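Local coordinates for fatty acid synthase 1, isoform A (Drosophila melanogaster, PDB 6FN6), which probably catalyses de novo synthesis of long-chain saturated fatty acids from acetyl-CoA and malonyl-CoA with NADPH, this chain being its modifying dehydratase, enoylreductase and ketoreductase region, at residues A475-T479 and E480-V484; F768-L771 and V772-T776; S211-T214 and K215-V219; E939-N942 and W943-R947. One frame throughout, in Å; residues are numbered along the deposited sequence.

Interaction 1. Residues A475-T479 and E480-V484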
# COMPACT_ATOMS: atom_id res chain seq x y z
N ALA A 475 -28.10 79.11 6.52
CA ALA A 475 -27.75 79.58 7.85
C ALA A 475 -28.64 80.75 8.26
O ALA A 475 -29.14 80.81 9.38
CB ALA A 475 -26.28 79.99 7.91
N THR A 476 -28.84 81.68 7.33
CA THR A 476 -29.68 82.84 7.57
C THR A 476 -31.15 82.43 7.72
O THR A 476 -31.90 83.03 8.48
CB THR A 476 -29.56 83.87 6.43
OG1 THR A 476 -28.18 84.18 6.22
CG2 THR A 476 -30.32 85.15 6.76
N ALA A 477 -31.54 81.39 6.97
CA ALA A 477 -32.92 80.92 6.98
C ALA A 477 -33.39 80.60 8.39
O ALA A 477 -34.49 81.00 8.79
CB ALA A 477 -33.06 79.70 6.08
N ALA A 478 -32.57 79.87 9.14
CA ALA A 478 -32.91 79.49 10.50
C ALA A 478 -33.23 80.73 11.34
O ALA A 478 -34.27 80.80 11.99
CB ALA A 478 -31.78 78.69 11.13
N THR A 479 -32.31 81.69 11.34
CA THR A 479 -32.48 82.92 12.10
C THR A 479 -33.71 83.69 11.64
O THR A 479 -34.51 84.13 12.47
CB THR A 479 -31.24 83.83 11.97
OG1 THR A 479 -30.07 83.11 12.35
CG2 THR A 479 -31.38 85.07 12.84
N GLU A 480 -33.86 83.85 10.33
CA GLU A 480 -34.92 84.69 9.77
C GLU A 480 -36.27 83.99 9.66
O GLU A 480 -37.22 84.56 9.13
CB GLU A 480 -34.49 85.21 8.39
CG GLU A 480 -33.26 86.11 8.42
CD GLU A 480 -33.51 87.43 9.13
OE1 GLU A 480 -33.30 88.49 8.49
OE2 GLU A 480 -33.90 87.41 10.31
N GLU A 481 -36.35 82.75 10.14
CA GLU A 481 -37.62 82.02 10.15
C GLU A 481 -38.22 81.93 8.75
O GLU A 481 -39.41 82.20 8.56
CB GLU A 481 -38.62 82.69 11.09
CG GLU A 481 -38.14 82.87 12.52
CD GLU A 481 -38.92 83.92 13.28
OE1 GLU A 481 -38.83 85.11 12.92
OE2 GLU A 481 -39.64 83.57 14.24
N GLN A 482 -37.40 81.57 7.77
CA GLN A 482 -37.86 81.50 6.38
C GLN A 482 -37.49 80.18 5.70
O GLN A 482 -36.66 79.42 6.19
CB GLN A 482 -37.28 82.67 5.58
CG GLN A 482 -35.76 82.76 5.61
CD GLN A 482 -35.23 83.96 4.85
OE1 GLN A 482 -35.97 84.63 4.14
NE2 GLN A 482 -33.94 84.23 5.01
N TYR A 483 -38.14 79.93 4.57
CA TYR A 483 -37.89 78.74 3.77
C TYR A 483 -37.14 79.13 2.50
O TYR A 483 -37.33 80.22 1.96
CB TYR A 483 -39.20 78.02 3.43
CG TYR A 483 -39.92 77.47 4.64
CD1 TYR A 483 -40.79 78.26 5.38
CD2 TYR A 483 -39.74 76.15 5.04
CE1 TYR A 483 -41.45 77.76 6.49
CE2 TYR A 483 -40.40 75.64 6.14
CZ TYR A 483 -41.25 76.45 6.86
OH TYR A 483 -41.91 75.93 7.96
N VAL A 484 -36.25 78.25 2.03
CA VAL A 484 -35.44 78.54 0.86
C VAL A 484 -35.87 77.70 -0.34
O VAL A 484 -35.93 76.47 -0.26
CB VAL A 484 -33.95 78.31 1.16
CG1 VAL A 484 -33.09 78.65 -0.05
CG2 VAL A 484 -33.52 79.13 2.37
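Q482 N reaches back to A477 O at 3.1 Å and E481 N, more weakly, to A478 O at 3.4 Å, while E481 adopts a positive phi of 55°, the signature of a Schellman motif ending helix 466-480. An ordinary helical bond from E480 N to T476 O, 2.8 Å long, leads into it. On the flank of this turn T476 and E480 lie side by side and point the same way, with T476 CG2 3.5 Å from E480 CG; the T476 hydroxyl is occupied elsewhere, bonding to A472 O. Q482 folds back over the helix end because its CG sits between the backbone N and the carbonyl carbon (chi1 56°). That rotation lays Q482 CG 3.7 Å from A477 CA, and the extended chain then brings Q482 NE2 to 4.1 Å from T476 CG2. With an alanine here, the turn would probably lose the aliphatic cover over A477 and leave the T476 methyl without its amide neighbour. Further on, V484 CG2 meets A477 CB at 3.8 Å, where the new strand comes against the last helical turn; Q482 touches V455 and V484 touches V457 of strand 454-457. The chemistry is thus divided: backbone bonds terminate the helix and turn the chain, and the A477-V484 contact sets the last helical turn against the start of strand 483-489 in the beta-alpha-beta unit of the pseudo-ketoreductase domain.

Interaction 2. Residues F768-L771 and V772-T776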
# COMPACT_ATOMS: atom_id res chain seq x y z
N PHE A 768 -17.86 -10.91 -1.24
CA PHE A 768 -17.48 -11.36 -2.58
C PHE A 768 -16.09 -11.97 -2.60
O PHE A 768 -15.76 -12.75 -3.49
CB PHE A 768 -17.57 -10.20 -3.57
CG PHE A 768 -16.59 -9.09 -3.30
CD1 PHE A 768 -15.28 -9.16 -3.75
CD2 PHE A 768 -16.99 -7.96 -2.61
CE1 PHE A 768 -14.39 -8.14 -3.50
CE2 PHE A 768 -16.11 -6.93 -2.36
CZ PHE A 768 -14.81 -7.02 -2.81
N GLU A 769 -15.26 -11.62 -1.62
CA GLU A 769 -13.92 -12.18 -1.52
C GLU A 769 -13.99 -13.70 -1.34
O GLU A 769 -13.33 -14.45 -2.06
CB GLU A 769 -13.15 -11.54 -0.36
CG GLU A 769 -11.72 -12.04 -0.22
CD GLU A 769 -11.03 -11.46 1.00
OE1 GLU A 769 -11.47 -10.39 1.48
OE2 GLU A 769 -10.05 -12.06 1.48
N GLN A 770 -14.79 -14.14 -0.38
CA GLN A 770 -14.95 -15.57 -0.12
C GLN A 770 -15.54 -16.26 -1.34
O GLN A 770 -15.10 -17.34 -1.72
CB GLN A 770 -15.84 -15.81 1.10
CG GLN A 770 -15.19 -15.48 2.44
CD GLN A 770 -14.97 -14.00 2.63
OE1 GLN A 770 -15.87 -13.19 2.40
NE2 GLN A 770 -13.77 -13.63 3.06
N LEU A 771 -16.52 -15.62 -1.96
CA LEU A 771 -17.20 -16.18 -3.12
C LEU A 771 -16.23 -16.46 -4.26
O LEU A 771 -16.23 -17.54 -4.84
CB LEU A 771 -18.31 -15.24 -3.59
CG LEU A 771 -19.15 -15.67 -4.80
CD1 LEU A 771 -20.55 -15.09 -4.70
CD2 LEU A 771 -18.51 -15.24 -6.12
N VAL A 772 -15.41 -15.46 -4.57
CA VAL A 772 -14.48 -15.56 -5.70
C VAL A 772 -13.42 -16.61 -5.42
O VAL A 772 -13.12 -17.44 -6.27
CB VAL A 772 -13.86 -14.19 -6.01
CG1 VAL A 772 -12.70 -14.34 -7.01
CG2 VAL A 772 -14.91 -13.25 -6.55
N LEU A 773 -12.84 -16.56 -4.22
CA LEU A 773 -11.80 -17.50 -3.85
C LEU A 773 -12.36 -18.93 -3.85
O LEU A 773 -11.66 -19.88 -4.20
CB LEU A 773 -11.22 -17.16 -2.47
CG LEU A 773 -10.43 -15.85 -2.38
CD1 LEU A 773 -9.98 -15.59 -0.95
CD2 LEU A 773 -9.23 -15.85 -3.31
N ARG A 774 -13.62 -19.06 -3.45
CA ARG A 774 -14.29 -20.37 -3.45
C ARG A 774 -14.48 -20.91 -4.86
O ARG A 774 -14.23 -22.08 -5.13
CB ARG A 774 -15.65 -20.29 -2.77
CG ARG A 774 -15.74 -20.99 -1.43
CD ARG A 774 -17.18 -21.12 -0.99
NE ARG A 774 -17.75 -19.83 -0.61
CZ ARG A 774 -17.76 -19.34 0.63
NH1 ARG A 774 -17.23 -20.03 1.63
NH2 ARG A 774 -18.30 -18.16 0.86
N GLU A 775 -14.93 -20.04 -5.76
CA GLU A 775 -15.25 -20.43 -7.12
C GLU A 775 -13.98 -20.61 -7.95
O GLU A 775 -13.99 -21.29 -8.98
CB GLU A 775 -16.17 -19.39 -7.77
CG GLU A 775 -17.56 -19.35 -7.17
CD GLU A 775 -18.31 -20.66 -7.34
OE1 GLU A 775 -18.35 -21.17 -8.48
OE2 GLU A 775 -18.85 -21.18 -6.34
N THR A 776 -12.90 -19.97 -7.51
CA THR A 776 -11.61 -20.11 -8.18
C THR A 776 -10.71 -21.07 -7.41
O THR A 776 -9.54 -21.24 -7.76
CB THR A 776 -10.91 -18.75 -8.32
OG1 THR A 776 -10.75 -18.15 -7.03
CG2 THR A 776 -11.71 -17.82 -9.22
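E769 sends its CG opposite the backbone nitrogen (chi1 -178°), which sets the chain alongside L773, pointing the same way, with E769 CG 4.0 Å from L773 CD1. In R774 the bend at chi3 (-70°) folds the guanidinium back along the helix: one of its faces lies over Q770 O, and R774 NH2 comes within 3.4 Å of Q770 CB. L771 CD2 and V772 CG2 make an apolar contact at 4.1 Å. Regular helical bonds underlie these contacts, for example V772 N to F768 O at 2.9 Å. At the C-terminal end, V772 O accepts twice from T776, whose N lies 2.8 Å and whose OG1 lies 2.6 Å from it, the hydroxyl above the carbonyl plane. The carboxylates are held from outside, E769 by R798 and E775 by R758, and L773 and R774 pack on D230 of the second subunit. F768 and E775 touch strand 734-739, which places helix 768-775 against the six-stranded parallel sheet, consistent with the Rossmann-type nucleotide-binding fold of the zinc-binding dehydrogenase family to which the enoylreductase belongs.

Interaction 3. Residues S211-T214 and K215-V219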
# COMPACT_ATOMS: atom_id res chain seq x y z
N SER A 211 21.00 35.55 14.97
CA SER A 211 21.95 36.37 15.70
C SER A 211 22.60 37.41 14.79
O SER A 211 23.10 38.44 15.26
CB SER A 211 23.03 35.50 16.35
OG SER A 211 23.80 34.83 15.37
N ALA A 212 22.59 37.14 13.49
CA ALA A 212 23.16 38.06 12.51
C ALA A 212 22.21 39.21 12.19
O ALA A 212 22.54 40.08 11.39
CB ALA A 212 23.52 37.31 11.23
N LEU A 213 21.04 39.20 12.81
CA LEU A 213 20.04 40.23 12.59
C LEU A 213 19.70 40.95 13.89
O LEU A 213 19.76 40.36 14.97
CB LEU A 213 18.76 39.64 12.00
CG LEU A 213 18.74 39.30 10.51
CD1 LEU A 213 19.61 38.09 10.19
CD2 LEU A 213 17.31 39.06 10.06
N THR A 214 19.35 42.23 13.78
CA THR A 214 18.87 42.99 14.92
C THR A 214 17.45 42.55 15.24
O THR A 214 16.74 42.05 14.37
CB THR A 214 18.89 44.50 14.65
OG1 THR A 214 20.13 44.86 14.01
CG2 THR A 214 18.74 45.29 15.94
N LYS A 215 17.04 42.72 16.49
CA LYS A 215 15.68 42.40 16.89
C LYS A 215 14.71 43.16 16.00
O LYS A 215 13.59 42.72 15.76
CB LYS A 215 15.44 42.73 18.36
CG LYS A 215 16.20 41.82 19.33
CD LYS A 215 15.65 40.40 19.36
CE LYS A 215 16.49 39.50 20.25
NZ LYS A 215 15.99 38.10 20.29
N GLU A 216 15.14 44.33 15.52
CA GLU A 216 14.36 45.12 14.58
C GLU A 216 14.39 44.52 13.18
O GLU A 216 13.36 44.41 12.52
CB GLU A 216 14.87 46.56 14.54
CG GLU A 216 13.93 47.51 13.83
CD GLU A 216 14.62 48.77 13.35
OE1 GLU A 216 15.61 49.19 13.99
OE2 GLU A 216 14.18 49.33 12.33
N GLU A 217 15.58 44.15 12.72
CA GLU A 217 15.74 43.56 11.39
C GLU A 217 14.93 42.27 11.27
O GLU A 217 14.31 42.00 10.24
CB GLU A 217 17.22 43.29 11.09
CG GLU A 217 18.03 44.56 10.85
CD GLU A 217 19.49 44.27 10.55
OE1 GLU A 217 20.07 43.37 11.18
OE2 GLU A 217 20.05 44.95 9.66
N GLN A 218 14.95 41.47 12.34
CA GLN A 218 14.20 40.22 12.38
C GLN A 218 12.72 40.47 12.10
O GLN A 218 12.03 39.60 11.57
CB GLN A 218 14.37 39.54 13.74
CG GLN A 218 15.77 39.00 14.00
CD GLN A 218 15.95 38.52 15.42
OE1 GLN A 218 15.00 38.49 16.21
NE2 GLN A 218 17.17 38.13 15.77
N VAL A 219 12.24 41.65 12.47
CA VAL A 219 10.83 41.99 12.33
C VAL A 219 10.58 42.79 11.06
O VAL A 219 9.63 42.50 10.32
CB VAL A 219 10.34 42.78 13.57
CG1 VAL A 219 8.87 43.13 13.44
CG2 VAL A 219 10.59 41.98 14.84
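T214 and E217 meet in the turn that leads from the loop after helix 203-210 into the short helix 217-220, within the predicted C-terminal hotdog fold of the dehydratase. One link is a side-chain to backbone bond three residues apart: T214 N donates to E217 OE1 over 2.9 Å, at an N-H...O angle of 163°. The carboxylate oxygen is approached on its anti side, 16° out of the carboxylate plane. T214 OG1 is turned beside its own backbone N (chi1 -45°), which lets the hydroxyl face the same oxygen and give it a second, weak bond, OG1 to OE1 at 3.2 Å. E217 carries its carboxylate there on a chain extended beyond CG. A serine in its place would be too short to span the turn, and T214 N would probably be left without this acceptor and the threonine hydroxyl freer to rotate. Across the same turn Q218 N bonds to T214 O at 2.8 Å. The aliphatic part of Q218 packs on the loop, with Q218 CG 3.7 Å from L213 CB, and L213 CD2 approaches Q218 CA at 4.0 Å. The amide end of Q218 is tied to L210 O, back at the close of the preceding helix. Two donors, one of them weak, thus converge on one carboxylate oxygen while T214 O accepts from the helix; the negative charge, met by the T214 N-H and more weakly by its hydroxyl, is probably steadied there.

Interaction 4. Residues E939-N942 and W943-R947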
# COMPACT_ATOMS: atom_id res chain seq x y z
N GLU A 939 -10.70 44.88 -9.74
CA GLU A 939 -11.65 43.78 -9.66
C GLU A 939 -12.69 43.87 -10.78
O GLU A 939 -13.21 42.85 -11.23
CB GLU A 939 -12.32 43.76 -8.29
CG GLU A 939 -11.34 43.59 -7.13
CD GLU A 939 -10.40 42.40 -7.31
OE1 GLU A 939 -9.17 42.58 -7.13
OE2 GLU A 939 -10.89 41.30 -7.63
N LEU A 940 -12.99 45.08 -11.22
CA LEU A 940 -13.89 45.27 -12.35
C LEU A 940 -13.24 44.74 -13.62
O LEU A 940 -13.86 44.02 -14.41
CB LEU A 940 -14.26 46.74 -12.51
CG LEU A 940 -15.04 47.13 -13.77
CD1 LEU A 940 -16.30 46.30 -13.93
CD2 LEU A 940 -15.40 48.62 -13.74
N THR A 941 -11.98 45.10 -13.82
CA THR A 941 -11.21 44.63 -14.97
C THR A 941 -11.18 43.11 -15.03
O THR A 941 -11.42 42.51 -16.08
CB THR A 941 -9.76 45.16 -14.93
OG1 THR A 941 -9.78 46.59 -14.91
CG2 THR A 941 -8.97 44.68 -16.14
N ASN A 942 -10.88 42.49 -13.89
CA ASN A 942 -10.81 41.03 -13.81
C ASN A 942 -12.13 40.41 -14.26
O ASN A 942 -12.14 39.46 -15.05
CB ASN A 942 -10.50 40.60 -12.38
CG ASN A 942 -10.08 39.15 -12.29
OD1 ASN A 942 -9.23 38.68 -13.05
ND2 ASN A 942 -10.69 38.42 -11.36
N TRP A 943 -13.23 40.95 -13.76
CA TRP A 943 -14.56 40.45 -14.11
C TRP A 943 -14.81 40.54 -15.61
O TRP A 943 -15.35 39.62 -16.21
CB TRP A 943 -15.62 41.24 -13.35
CG TRP A 943 -17.02 40.73 -13.51
CD1 TRP A 943 -17.64 39.80 -12.73
CD2 TRP A 943 -17.96 41.11 -14.51
NE1 TRP A 943 -18.92 39.59 -13.18
CE2 TRP A 943 -19.14 40.38 -14.28
CE3 TRP A 943 -17.93 42.00 -15.59
CZ2 TRP A 943 -20.28 40.51 -15.07
CZ3 TRP A 943 -19.06 42.13 -16.38
CH2 TRP A 943 -20.21 41.39 -16.12
N LEU A 944 -14.39 41.65 -16.21
CA LEU A 944 -14.56 41.86 -17.64
C LEU A 944 -13.76 40.81 -18.42
O LEU A 944 -14.19 40.33 -19.46
CB LEU A 944 -14.13 43.27 -18.05
CG LEU A 944 -14.94 44.43 -17.47
CD1 LEU A 944 -14.20 45.76 -17.65
CD2 LEU A 944 -16.32 44.51 -18.11
N VAL A 945 -12.60 40.47 -17.89
CA VAL A 945 -11.72 39.49 -18.53
C VAL A 945 -12.38 38.12 -18.50
O VAL A 945 -12.32 37.37 -19.48
CB VAL A 945 -10.34 39.48 -17.85
CG1 VAL A 945 -9.51 38.28 -18.31
CG2 VAL A 945 -9.60 40.77 -18.14
N THR A 946 -12.99 37.78 -17.37
CA THR A 946 -13.68 36.50 -17.24
C THR A 946 -14.93 36.47 -18.10
O THR A 946 -15.45 35.39 -18.41
CB THR A 946 -14.07 36.20 -15.77
OG1 THR A 946 -15.00 37.19 -15.31
CG2 THR A 946 -12.85 36.19 -14.87
N ARG A 947 -15.44 37.64 -18.48
CA ARG A 947 -16.60 37.72 -19.35
C ARG A 947 -16.21 37.85 -20.82
O ARG A 947 -17.06 38.01 -21.69
CB ARG A 947 -17.49 38.90 -18.94
CG ARG A 947 -18.36 38.65 -17.71
CD ARG A 947 -19.50 37.69 -18.02
NE ARG A 947 -20.27 37.34 -16.83
CZ ARG A 947 -21.49 37.79 -16.54
NH1 ARG A 947 -22.12 38.63 -17.35
NH2 ARG A 947 -22.08 37.40 -15.43
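W943 opens residues 943-947 by bonding back to E939, its N 3.2 Å from E939 O. Its CG lies anti to the backbone nitrogen (chi1 -174°), and the indole swings away from residues 939-942 toward helix 1144-1154, where it meets L1150 and the ring of F1154, the two ring planes inclined at about 35°. L944 follows with L944 N 3.0 Å from L940 O. Its branched end then crosses the L940 side chain at an angle, L944 CD1 approaching L940 CG to 4.2 Å, and L944 CD2 reaches the edge of the W943 ring in its plane. Both leucines, together with T941, touch L929 of strand 926-930. This is the beta-alpha-beta unit of a Rossmann-type ketoreductase domain, in which helix 935-946 connects strand 926-930 to strand 951-955; L940 also touches a glycine-rich run that resembles a Rossmann-type GxGxxG motif, consistent with nucleotide binding. V945 N continues the helical bonding to T941 O at 3.0 Å, and the V945 side chain also touches W972 of helix 963-974. T946 N reaches N942 O at 3.0 Å, while N942 OD1 accepts from R975 and W972. T946 OG1, between its backbone N and carbonyl carbon (chi1 62°), bonds W943 O at 2.6 Å. R947 lies past the helix end, and its side chain lies against the W943 ring: R947 CG sits 3.6 Å above one indole face, toward its rim, W943 CZ2 lies 3.3 Å above the centre of the guanidinium, and R947 NH1 is bonded to T919 O.

Along the chain the order is interaction 3, then 1, 2 and 4, each completed before the next begins. Each belongs to a different module: the dehydratase (3), the pseudo-ketoreductase (1), the zinc-binding dehydrogenase part of the enoylreductase (2) and the ketoreductase (4). None touches another; the nearest pair, 3 and 4, has centres about 42 Å apart, and the most distant, 1 and 2, about 100 Å, on opposite sides of the chain's centre. Interactions 2 and 4 lie within helices, interaction 1 runs from a helix end into a strand, and interaction 3 lies in the predicted C-terminal hotdog fold. The spread follows the modular build of the region, each contact shaping its own domain locally.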